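SYE1 (Shewanella oneidensis, PDB 4AWT) binds FMN and, as a member of the Old Yellow Enzyme family, probably reduces carbon-carbon double bonds at the expense of NADH or NADPH. Local coordinates at residues Thr26-Ser31 with Thr348-Gly353; Lys66-Thr71 with Val129-Asp134; Gly205-Arg210 with Ile249-Ala254. The protein carries 1 engineered substitution. All blocks are in the same frame, centred on the assembly; numbering follows the deposited sequence. Where two conformers were deposited one is given.

Interaction 1: Thr26-Ser31 with Thr348-Gly353; sequences TRSRAS and TLFGGG. With FMN (flavin mononucleotide), chain B; BOG (octyl beta-D-glucopyranoside), chain D.
Arg29 has CG anti to its own carbonyl carbon (chi1 -58°); the chain bends at chi2 and chi3, and the guanidinium lies against the loop 348-353. There it spans two carbonyls with its edge: NE reaches Gly353 O at 2.8 Å, seconded by NH2, while NH2 and NH1 both grip Thr348 O end-on, the NH2 bond being 2.9 Å long. NH1 also bonds Arg27 O of its own segment at 3.0 Å, which holds the guanidinium against rotation. Arg27 likewise starts with CG anti to its carbonyl carbon, and from its bent chain NE meets a lone pair of Leu349 O (2.9 Å, 162° at the hydrogen). Its NH2 adds a third donor to Thr348 O and has a second partner in Gly356 O. Two buried cations thus probably draw their compensation largely from backbone oxygens. In the TIM barrel, 26-31 is the loop after the first barrel strand and 348-353 lies in the loop after helix 331-337, near the C-terminal end of the chain, so the arginines fasten this late segment across the flavin end of the barrel. Main chain joins main chain where Gly351 N donates to Arg27 O, and water 1 bridges Ser28 O and Gly352 O. Toward the cofactor, Phe350 turns its edge to Thr26 O, with CE1 3.2 Å from that buried oxygen. Phe350 CE1 and Leu349 CD2 border the flavin methyl C7M at 3.8 and 3.9 Å, and Thr26 OG1 donates to flavin O4.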
loop_
_atom_site.group_PDB
_atom_site.type_symbol
_atom_site.label_atom_id
_atom_site.label_comp_id
_atom_site.label_asym_id
_atom_site.label_seq_id
_atom_site.Cartn_x
_atom_site.Cartn_y
_atom_site.Cartn_z
ATOM N N THR A 26 4.150 -3.795 5.728
ATOM C CA THR A 26 5.068 -4.921 5.486
ATOM C C THR A 26 5.656 -5.386 6.794
ATOM O O THR A 26 6.287 -4.606 7.512
ATOM C CB THR A 26 6.195 -4.450 4.552
ATOM O OG1 THR A 26 5.694 -4.243 3.226
ATOM C CG2 THR A 26 7.336 -5.429 4.446
ATOM N N ARG A 27 5.503 -6.681 7.062
ATOM C CA ARG A 27 6.062 -7.310 8.260
ATOM C C ARG A 27 7.080 -8.395 7.918
ATOM O O ARG A 27 7.765 -8.903 8.832
ATOM C CB ARG A 27 4.994 -7.842 9.202
ATOM C CG ARG A 27 3.910 -6.838 9.549
ATOM C CD ARG A 27 4.440 -5.500 10.102
ATOM N NE ARG A 27 5.267 -5.720 11.301
ATOM C CZ ARG A 27 4.785 -5.960 12.511
ATOM N NH1 ARG A 27 3.505 -5.863 12.763
ATOM N NH2 ARG A 27 5.638 -6.256 13.500
ATOM N N SER A 28 7.172 -8.800 6.666
ATOM C CA SER A 28 8.171 -9.767 6.240
ATOM C C SER A 28 8.141 -11.038 7.108
ATOM O O SER A 28 9.184 -11.507 7.567
ATOM C CB SER A 28 9.542 -9.139 6.132
ATOM O OG SER A 28 9.553 -8.206 5.075
ATOM N N ARG A 29 6.946 -11.585 7.271
ATOM C CA ARG A 29 6.691 -12.783 8.060
ATOM C C ARG A 29 6.298 -13.959 7.193
ATOM O O ARG A 29 5.920 -15.010 7.734
ATOM C CB ARG A 29 5.611 -12.537 9.133
ATOM C CG ARG A 29 5.876 -11.431 10.153
ATOM C CD ARG A 29 7.141 -11.705 10.891
ATOM N NE ARG A 29 7.194 -11.201 12.314
ATOM C CZ ARG A 29 7.530 -9.980 12.690
ATOM N NH1 ARG A 29 7.653 -9.000 11.819
ATOM N NH2 ARG A 29 7.698 -9.737 13.979
ATOM N N ALA A 30 6.291 -13.856 5.861
ATOM C CA ALA A 30 5.746 -14.915 5.042
ATOM C C ALA A 30 6.611 -16.177 5.153
ATOM O O ALA A 30 7.815 -16.146 5.270
ATOM C CB ALA A 30 5.675 -14.467 3.590
ATOM N N SER A 31 5.903 -17.315 5.093
ATOM C CA SER A 31 6.565 -18.601 5.212
ATOM C C SER A 31 7.460 -18.890 4.025
ATOM O O SER A 31 7.154 -18.548 2.888
ATOM C CB SER A 31 5.521 -19.712 5.344
ATOM O OG SER A 31 4.840 -19.558 6.571
ATOM N N THR A 348 11.624 -5.522 15.632
ATOM C CA THR A 348 10.762 -6.644 15.286
ATOM C C THR A 348 9.734 -6.265 14.250
ATOM O O THR A 348 8.750 -6.997 13.999
ATOM C CB THR A 348 10.128 -7.266 16.533
ATOM O OG1 THR A 348 9.433 -6.229 17.214
ATOM C CG2 THR A 348 11.182 -7.875 17.440
ATOM N N LEU A 349 9.934 -5.154 13.543
ATOM C CA LEU A 349 9.049 -4.792 12.434
ATOM C C LEU A 349 9.089 -5.850 11.327
ATOM O O LEU A 349 8.049 -6.166 10.765
ATOM C CB LEU A 349 9.365 -3.433 11.887
ATOM C CG LEU A 349 8.952 -2.282 12.812
ATOM C CD1 LEU A 349 9.434 -0.981 12.262
ATOM C CD2 LEU A 349 7.449 -2.224 12.996
ATOM N N PHE A 350 10.286 -6.316 10.973
ATOM C CA PHE A 350 10.513 -7.098 9.790
ATOM C C PHE A 350 11.176 -8.420 10.130
ATOM O O PHE A 350 12.226 -8.438 10.788
ATOM C CB PHE A 350 11.424 -6.357 8.783
ATOM C CG PHE A 350 10.939 -4.985 8.459
ATOM C CD1 PHE A 350 9.730 -4.781 7.825
ATOM C CD2 PHE A 350 11.685 -3.898 8.802
ATOM C CE1 PHE A 350 9.293 -3.525 7.513
ATOM C CE2 PHE A 350 11.257 -2.637 8.513
ATOM C CZ PHE A 350 10.069 -2.456 7.872
ATOM N N GLY A 351 10.643 -9.508 9.607
ATOM C CA GLY A 351 11.264 -10.822 9.819
ATOM C C GLY A 351 10.923 -11.379 11.194
ATOM O O GLY A 351 10.216 -10.795 11.988
ATOM N N GLY A 352 11.469 -12.535 11.461
ATOM C CA GLY A 352 11.168 -13.208 12.719
ATOM C C GLY A 352 9.826 -13.873 12.718
ATOM O O GLY A 352 9.257 -14.301 11.678
ATOM N N GLY A 353 9.245 -13.989 13.869
ATOM C CA GLY A 353 8.034 -14.748 14.108
ATOM C C GLY A 353 7.010 -13.938 14.865
ATOM O O GLY A 353 6.792 -12.754 14.619
HETATM N N1 FMN B . 3.000 1.379 2.937
HETATM C C2 FMN B . 2.523 0.703 1.899
HETATM O O2 FMN B . 1.810 1.252 1.017
HETATM N N3 FMN B . 2.802 -0.649 1.759
HETATM C C4 FMN B . 3.571 -1.358 2.667
HETATM O O4 FMN B . 3.686 -2.603 2.520
HETATM C C4A FMN B . 4.155 -0.610 3.688
HETATM N N5 FMN B . 5.022 -1.216 4.596
HETATM C C5A FMN B . 5.238 -0.549 5.832
HETATM C C6 FMN B . 5.859 -1.209 6.864
HETATM C C7 FMN B . 6.071 -0.595 8.122
HETATM C C7M FMN B . 6.648 -1.427 9.242
HETATM C C8 FMN B . 5.688 0.703 8.277
HETATM C C8M FMN B . 5.848 1.426 9.600
HETATM C C9 FMN B . 5.062 1.395 7.221
HETATM C C9A FMN B . 4.820 0.777 5.993
HETATM N N10 FMN B . 4.138 1.445 4.954
HETATM C C10 FMN B . 3.752 0.732 3.835
HETATM C "C1'" FMN B . 3.658 2.812 5.173
HETATM C "C2'" FMN B . 2.404 2.886 6.064
HETATM O "O2'" FMN B . 1.276 2.358 5.388
HETATM C "C3'" FMN B . 2.046 4.309 6.447
HETATM O "O3'" FMN B . 1.642 5.077 5.324
HETATM C "C4'" FMN B . 3.147 5.074 7.203
HETATM O "O4'" FMN B . 3.741 4.277 8.216
HETATM C "C5'" FMN B . 2.665 6.410 7.734
HETATM O "O5'" FMN B . 1.611 6.245 8.696
HETATM P P FMN B . 1.955 6.306 10.274
HETATM O O1P FMN B . 2.787 5.086 10.578
HETATM O O2P FMN B . 2.714 7.591 10.521
HETATM O O3P FMN B . 0.591 6.267 10.918
HETATM C C1 BOG D . 10.382 -0.103 4.229
HETATM O O1 BOG D . 11.115 -0.012 5.419
HETATM C C2 BOG D . 9.366 -1.201 4.267
HETATM O O2 BOG D . 9.975 -2.471 4.357
HETATM C C3 BOG D . 8.484 -1.232 3.008
HETATM O O3 BOG D . 7.410 -2.113 3.184
HETATM C C4 BOG D . 7.876 0.166 2.831
HETATM O O4 BOG D . 7.139 0.182 1.655
HETATM C C5 BOG D . 8.935 1.261 2.840
HETATM O O5 BOG D . 9.621 1.142 4.071
HETATM C C6 BOG D . 8.331 2.636 2.711
HETATM O O6 BOG D . 9.428 3.531 2.642
HETATM C "C1'" BOG D . 12.394 0.559 5.282
HETATM C "C2'" BOG D . 13.267 0.499 6.533
HETATM C "C3'" BOG D . 12.569 0.923 7.789
HETATM C "C4'" BOG D . 13.358 1.289 9.041
HETATM C "C5'" BOG D . 12.920 0.339 10.160
HETATM C "C6'" BOG D . 14.052 -0.626 10.521
HETATM C "C7'" BOG D . 13.587 -1.593 11.625
HETATM C "C8'" BOG D . 14.856 -2.096 12.302
HETATM O O HOH W 1 10.103 -13.909 8.679
#

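Interaction 2: Lys66-Thr71 with Val129-Asp134; sequences KGYAWT and VKVFVD. With BOG (octyl beta-D-glucopyranoside), chain D.
Phe132 and Tyr68 form the dense part of this contact. Phe132 places CG between its backbone N and carbonyl carbon (chi1 57°), and Tyr68 CB sits over one face of its ring, 4.0 Å from the centroid. The two rings meet obliquely, planes 57° apart, with Tyr68 CD2 3.7 Å from Phe132 CE2. On the tyrosine's far half, Val131 CG1 presses against Tyr68 CE2 at 3.6 Å, and Ala69 CB packs beside Phe132 CD1. Ala69 N donates to Phe132 O from above the carbonyl plane (3.1 Å), an oxygen that also takes Asn112 ND2. The loop after the second TIM-barrel strand, making a type II turn from Tyr68 to Thr71, thereby lies along strand 130-133 of the antiparallel hairpin completed by 141-144. Tyr68 OH, bonded to Tyr186, meets water 2, which donates to Lys130 O. The other end lies nearer the solvent, around one side-chain bond: at the exposed Asp134, the in-plane N-H of Trp70 NE1 reaches OD2 at 2.9 Å, meeting it from above the carboxylate, whose plane stands 63° from the indole. Asp134 OD1 accepts from Gly136 N in its own hairpin.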
loop_
_atom_site.group_PDB
_atom_site.type_symbol
_atom_site.label_atom_id
_atom_site.label_comp_id
_atom_site.label_asym_id
_atom_site.label_seq_id
_atom_site.Cartn_x
_atom_site.Cartn_y
_atom_site.Cartn_z
ATOM N N LYS A 66 8.914 -8.178 -6.213
ATOM C CA LYS A 66 9.293 -8.193 -4.800
ATOM C C LYS A 66 10.474 -7.290 -4.522
ATOM O O LYS A 66 11.451 -7.291 -5.301
ATOM C CB LYS A 66 9.642 -9.627 -4.441
ATOM C CG LYS A 66 10.024 -9.907 -3.018
ATOM C CD LYS A 66 10.350 -11.393 -2.830
ATOM C CE LYS A 66 10.968 -11.764 -1.520
ATOM N NZ LYS A 66 11.220 -13.228 -1.510
ATOM N N GLY A 67 10.409 -6.546 -3.408
ATOM C CA GLY A 67 11.455 -5.657 -2.983
ATOM C C GLY A 67 12.225 -6.015 -1.746
ATOM O O GLY A 67 13.322 -5.508 -1.546
ATOM N N TYR A 68 11.613 -6.834 -0.880
ATOM C CA TYR A 68 12.079 -7.065 0.467
ATOM C C TYR A 68 11.962 -8.526 0.777
ATOM O O TYR A 68 11.014 -9.188 0.359
ATOM C CB TYR A 68 11.272 -6.223 1.490
ATOM C CG TYR A 68 11.297 -4.755 1.154
ATOM C CD1 TYR A 68 10.360 -4.234 0.251
ATOM C CD2 TYR A 68 12.226 -3.892 1.697
ATOM C CE1 TYR A 68 10.384 -2.910 -0.126
ATOM C CE2 TYR A 68 12.231 -2.550 1.355
ATOM C CZ TYR A 68 11.322 -2.065 0.419
ATOM O OH TYR A 68 11.293 -0.765 0.027
ATOM N N ALA A 69 12.891 -9.036 1.605
ATOM C CA ALA A 69 12.839 -10.437 1.959
ATOM C C ALA A 69 11.517 -10.765 2.658
ATOM O O ALA A 69 10.996 -10.017 3.469
ATOM C CB ALA A 69 13.982 -10.792 2.888
ATOM N N TRP A 70 11.012 -11.954 2.344
ATOM C CA TRP A 70 9.970 -12.630 3.127
ATOM C C TRP A 70 8.621 -11.911 3.059
ATOM O O TRP A 70 7.779 -12.120 3.943
ATOM C CB TRP A 70 10.359 -12.891 4.592
ATOM C CG TRP A 70 11.779 -13.374 4.761
ATOM C CD1 TRP A 70 12.359 -14.453 4.118
ATOM C CD2 TRP A 70 12.769 -12.793 5.594
ATOM N NE1 TRP A 70 13.650 -14.573 4.535
ATOM C CE2 TRP A 70 13.940 -13.558 5.435
ATOM C CE3 TRP A 70 12.771 -11.698 6.445
ATOM C CZ2 TRP A 70 15.093 -13.234 6.121
ATOM C CZ3 TRP A 70 13.910 -11.373 7.125
ATOM C CH2 TRP A 70 15.067 -12.140 6.959
ATOM N N THR A 71 8.372 -11.098 2.040
ATOM C CA THR A 71 7.047 -10.539 1.860
ATOM C C THR A 71 6.157 -11.543 1.169
ATOM O O THR A 71 6.610 -12.345 0.317
ATOM C CB THR A 71 7.087 -9.191 1.118
ATOM O OG1 THR A 71 7.604 -9.361 -0.222
ATOM C CG2 THR A 71 7.994 -8.213 1.816
ATOM N N VAL A 129 18.686 4.853 -1.261
ATOM C CA VAL A 129 17.643 3.912 -0.885
ATOM C C VAL A 129 18.252 2.567 -0.632
ATOM O O VAL A 129 19.080 2.090 -1.397
ATOM C CB VAL A 129 16.573 3.823 -1.986
ATOM C CG1 VAL A 129 15.475 2.833 -1.627
ATOM C CG2 VAL A 129 15.948 5.225 -2.234
ATOM N N LYS A 130 17.750 1.923 0.436
ATOM C CA LYS A 130 18.124 0.545 0.760
ATOM C C LYS A 130 16.828 -0.303 0.848
ATOM O O LYS A 130 15.765 0.183 1.228
ATOM C CB LYS A 130 18.897 0.454 2.051
ATOM C CG LYS A 130 20.237 1.195 1.972
ATOM C CD LYS A 130 21.125 1.007 3.193
ATOM C CE LYS A 130 22.412 1.840 3.036
ATOM N NZ LYS A 130 23.233 1.775 4.287
ATOM N N VAL A 131 17.003 -1.553 0.542
ATOM C CA VAL A 131 16.043 -2.610 0.827
ATOM C C VAL A 131 16.722 -3.623 1.750
ATOM O O VAL A 131 17.800 -3.364 2.264
ATOM C CB VAL A 131 15.446 -3.246 -0.432
ATOM C CG1 VAL A 131 14.709 -2.179 -1.243
ATOM C CG2 VAL A 131 16.487 -3.934 -1.253
ATOM N N PHE A 132 16.066 -4.762 1.989
ATOM C CA PHE A 132 16.728 -5.789 2.761
ATOM C C PHE A 132 16.485 -7.137 2.064
ATOM O O PHE A 132 15.474 -7.355 1.396
ATOM C CB PHE A 132 16.354 -5.808 4.240
ATOM C CG PHE A 132 14.867 -5.974 4.549
ATOM C CD1 PHE A 132 14.257 -7.204 4.516
ATOM C CD2 PHE A 132 14.107 -4.862 4.882
ATOM C CE1 PHE A 132 12.901 -7.348 4.822
ATOM C CE2 PHE A 132 12.791 -5.008 5.196
ATOM C CZ PHE A 132 12.167 -6.231 5.180
ATOM N N VAL A 133 17.439 -8.024 2.291
ATOM C CA VAL A 133 17.486 -9.345 1.691
ATOM C C VAL A 133 17.691 -10.356 2.772
ATOM O O VAL A 133 18.067 -10.060 3.901
ATOM C CB VAL A 133 18.622 -9.433 0.633
ATOM C CG1 VAL A 133 18.449 -8.416 -0.479
ATOM C CG2 VAL A 133 19.973 -9.337 1.318
ATOM N N ASP A 134 17.427 -11.609 2.433
ATOM C CA ASP A 134 17.775 -12.770 3.285
ATOM C C ASP A 134 19.224 -13.110 3.079
ATOM O O ASP A 134 19.613 -13.420 1.932
ATOM C CB ASP A 134 16.861 -13.917 2.829
ATOM C CG ASP A 134 16.940 -15.225 3.605
ATOM O OD1 ASP A 134 17.888 -15.347 4.380
ATOM O OD2 ASP A 134 15.973 -16.050 3.477
HETATM C C1 BOG D . 10.382 -0.103 4.229
HETATM O O1 BOG D . 11.115 -0.012 5.419
HETATM C C2 BOG D . 9.366 -1.201 4.267
HETATM O O2 BOG D . 9.975 -2.471 4.357
HETATM C C3 BOG D . 8.484 -1.232 3.008
HETATM O O3 BOG D . 7.410 -2.113 3.184
HETATM C C4 BOG D . 7.876 0.166 2.831
HETATM O O4 BOG D . 7.139 0.182 1.655
HETATM C C5 BOG D . 8.935 1.261 2.840
HETATM O O5 BOG D . 9.621 1.142 4.071
HETATM C C6 BOG D . 8.331 2.636 2.711
HETATM O O6 BOG D . 9.428 3.531 2.642
HETATM C "C1'" BOG D . 12.394 0.559 5.282
HETATM C "C2'" BOG D . 13.267 0.499 6.533
HETATM C "C3'" BOG D . 12.569 0.923 7.789
HETATM C "C4'" BOG D . 13.358 1.289 9.041
HETATM C "C5'" BOG D . 12.920 0.339 10.160
HETATM C "C6'" BOG D . 14.052 -0.626 10.521
HETATM C "C7'" BOG D . 13.587 -1.593 11.625
HETATM C "C8'" BOG D . 14.856 -2.096 12.302
HETATM O O HOH W 2 13.068 0.711 1.215
#

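Interaction 3: Gly205-Arg210 with Ile249-Ala254; sequences GSLENR and ILTYTA
In the outer helical layer of the TIM barrel, Leu207 in the short helix 207-210 lies against one flank of helix 248-261. Its CG stands anti to the backbone N (chi1 176°), and the two methyls divide the contact: CD1 rests 3.7 Å from Thr251 CA, while CD2 touches Ala254 CB at 3.8 Å and Leu250 CG at 3.9 Å. Beside this apolar patch runs a polar one. Arg210, taken in one of its two deposited conformers, points the edge of its guanidinium at Thr251, and NH1 donates almost straight to OG1 (3.3 Å, 169°). The two side chains cross at about a right angle. Water 3 closes a second path, accepting from Arg210 NH2 at 2.8 Å and donating to Thr251 OG1 at 2.7 Å. That hydroxyl is bonded to Asp245 OD2 as well, and Arg210 NH2 also bonds the ethyl hydrogen carbonate covalently linked to Gly205 O. A valine in place of Thr251 would probably leave Arg210 NH1, the bridging water and Asp245 without this common mate. Helix 248-261 follows the fifth barrel strand and 207-210 belongs to the excursion after the fourth, an outer helical contact characteristic of a (beta/alpha)8 barrel.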
loop_
_atom_site.group_PDB
_atom_site.type_symbol
_atom_site.label_atom_id
_atom_site.label_comp_id
_atom_site.label_asym_id
_atom_site.label_seq_id
_atom_site.Cartn_x
_atom_site.Cartn_y
_atom_site.Cartn_z
ATOM N N GLY A 205 7.529 11.809 -20.522
ATOM C CA GLY A 205 7.608 13.229 -20.778
ATOM C C GLY A 205 6.392 13.987 -20.292
ATOM O O GLY A 205 6.316 14.486 -19.134
ATOM N N SER A 206 5.422 14.017 -21.190
ATOM C CA SER A 206 4.261 14.810 -20.791
ATOM C C SER A 206 3.509 14.246 -19.594
ATOM O O SER A 206 3.692 13.086 -19.237
ATOM C CB SER A 206 3.297 14.896 -21.961
ATOM O OG SER A 206 2.650 13.629 -22.143
ATOM N N LEU A 207 2.679 15.068 -19.022
ATOM C CA LEU A 207 1.854 14.610 -17.891
ATOM C C LEU A 207 0.948 13.475 -18.313
ATOM O O LEU A 207 0.868 12.452 -17.625
ATOM C CB LEU A 207 1.049 15.816 -17.381
ATOM C CG LEU A 207 0.072 15.456 -16.260
ATOM C CD1 LEU A 207 0.745 14.753 -15.083
ATOM C CD2 LEU A 207 -0.634 16.768 -15.871
ATOM N N GLU A 208 0.253 13.613 -19.435
ATOM C CA GLU A 208 -0.605 12.544 -19.925
ATOM C C GLU A 208 0.187 11.259 -20.060
ATOM O O GLU A 208 -0.280 10.159 -19.689
ATOM C CB GLU A 208 -1.155 12.954 -21.304
ATOM C CG GLU A 208 -2.028 11.938 -21.987
ATOM C CD GLU A 208 -2.373 12.176 -23.431
ATOM O OE1 GLU A 208 -2.539 13.332 -23.893
ATOM O OE2 GLU A 208 -2.531 11.185 -24.203
ATOM N N ASN A 209 1.385 11.344 -20.619
ATOM C CA ASN A 209 2.194 10.147 -20.832
ATOM C C ASN A 209 2.629 9.538 -19.517
ATOM O O ASN A 209 2.664 8.315 -19.370
ATOM C CB ASN A 209 3.352 10.465 -21.712
ATOM C CG ASN A 209 3.001 10.673 -23.158
ATOM O OD1 ASN A 209 1.837 10.588 -23.555
ATOM N ND2 ASN A 209 4.016 10.919 -23.953
ATOM N N ARG A 210 3.022 10.381 -18.553
ATOM C CA ARG A 210 3.492 9.855 -17.260
ATOM C C ARG A 210 2.343 9.201 -16.505
ATOM O O ARG A 210 2.657 8.267 -15.714
ATOM C CB ARG A 210 4.100 10.960 -16.424
ATOM C CG ARG A 210 5.475 11.372 -16.895
ATOM C CD ARG A 210 6.118 12.438 -16.015
ATOM N NE ARG A 210 5.532 13.758 -16.180
ATOM C CZ ARG A 210 4.767 14.453 -15.358
ATOM N NH1 ARG A 210 4.375 13.965 -14.182
ATOM N NH2 ARG A 210 4.359 15.666 -15.726
ATOM N N ILE A 249 1.581 19.273 -7.498
ATOM C CA ILE A 249 0.172 19.658 -7.406
ATOM C C ILE A 249 -0.544 19.396 -8.697
ATOM O O ILE A 249 -1.680 18.883 -8.690
ATOM C CB ILE A 249 0.023 21.114 -6.920
ATOM C CG1 ILE A 249 0.754 21.253 -5.580
ATOM C CG2 ILE A 249 -1.427 21.523 -6.788
ATOM C CD1 ILE A 249 0.415 22.489 -4.800
ATOM N N LEU A 250 0.076 19.741 -9.841
ATOM C CA LEU A 250 -0.556 19.485 -11.125
ATOM C C LEU A 250 -0.650 17.972 -11.352
ATOM O O LEU A 250 -1.687 17.452 -11.712
ATOM C CB LEU A 250 0.222 20.182 -12.238
ATOM C CG LEU A 250 -0.301 19.921 -13.629
ATOM C CD1 LEU A 250 -1.731 20.352 -13.865
ATOM C CD2 LEU A 250 0.630 20.600 -14.621
ATOM N N THR A 251 0.486 17.291 -11.181
ATOM C CA THR A 251 0.531 15.860 -11.520
ATOM C C THR A 251 -0.520 15.086 -10.728
ATOM O O THR A 251 -1.224 14.254 -11.265
ATOM C CB THR A 251 1.900 15.296 -11.234
ATOM O OG1 THR A 251 2.836 15.945 -12.089
ATOM C CG2 THR A 251 1.977 13.784 -11.424
ATOM N N TYR A 252 -0.578 15.355 -9.420
ATOM C CA TYR A 252 -1.409 14.547 -8.528
ATOM C C TYR A 252 -2.846 14.990 -8.508
ATOM O O TYR A 252 -3.731 14.146 -8.304
ATOM C CB TYR A 252 -0.766 14.406 -7.141
ATOM C CG TYR A 252 0.385 13.447 -7.217
ATOM C CD1 TYR A 252 1.668 13.815 -7.556
ATOM C CD2 TYR A 252 0.156 12.080 -7.008
ATOM C CE1 TYR A 252 2.680 12.891 -7.667
ATOM C CE2 TYR A 252 1.155 11.160 -7.114
ATOM C CZ TYR A 252 2.437 11.561 -7.447
ATOM O OH TYR A 252 3.403 10.581 -7.528
ATOM N N THR A 253 -3.153 16.269 -8.766
ATOM C CA THR A 253 -4.541 16.662 -9.012
ATOM C C THR A 253 -5.037 15.960 -10.268
ATOM O O THR A 253 -6.148 15.465 -10.341
ATOM C CB THR A 253 -4.684 18.189 -9.062
ATOM O OG1 THR A 253 -4.255 18.750 -7.763
ATOM C CG2 THR A 253 -6.072 18.631 -9.280
ATOM N N ALA A 254 -4.188 15.954 -11.318
ATOM C CA ALA A 254 -4.541 15.256 -12.561
ATOM C C ALA A 254 -4.718 13.772 -12.313
ATOM O O ALA A 254 -5.686 13.178 -12.827
ATOM C CB ALA A 254 -3.492 15.503 -13.629
HETATM O O HOH W 3 3.520 17.708 -13.982
#

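How the interactions relate
From the N terminus, the loop after strand 20-22 supplies 26-31, whose partner 348-353 comes only in the loop after helix 331-337; interaction 1 ties these two loops together across 316 intervening residues, nearly the whole barrel. The other two contacts are nested inside it, in series. Interaction 2 closes first, joining the loop after strand 53-60 to the hairpin strand 130-133; interaction 3 then links two outer helices. Interactions 1 and 2 adjoin, centres about 11 Å apart: Ser28 OG probably bonds Ala69 O, Ala30 N probably bonds Trp70 O, and both contacts touch the octyl glucoside. Interaction 3 lies across the chain's centre, its own centre about 36 Å from that of interaction 1.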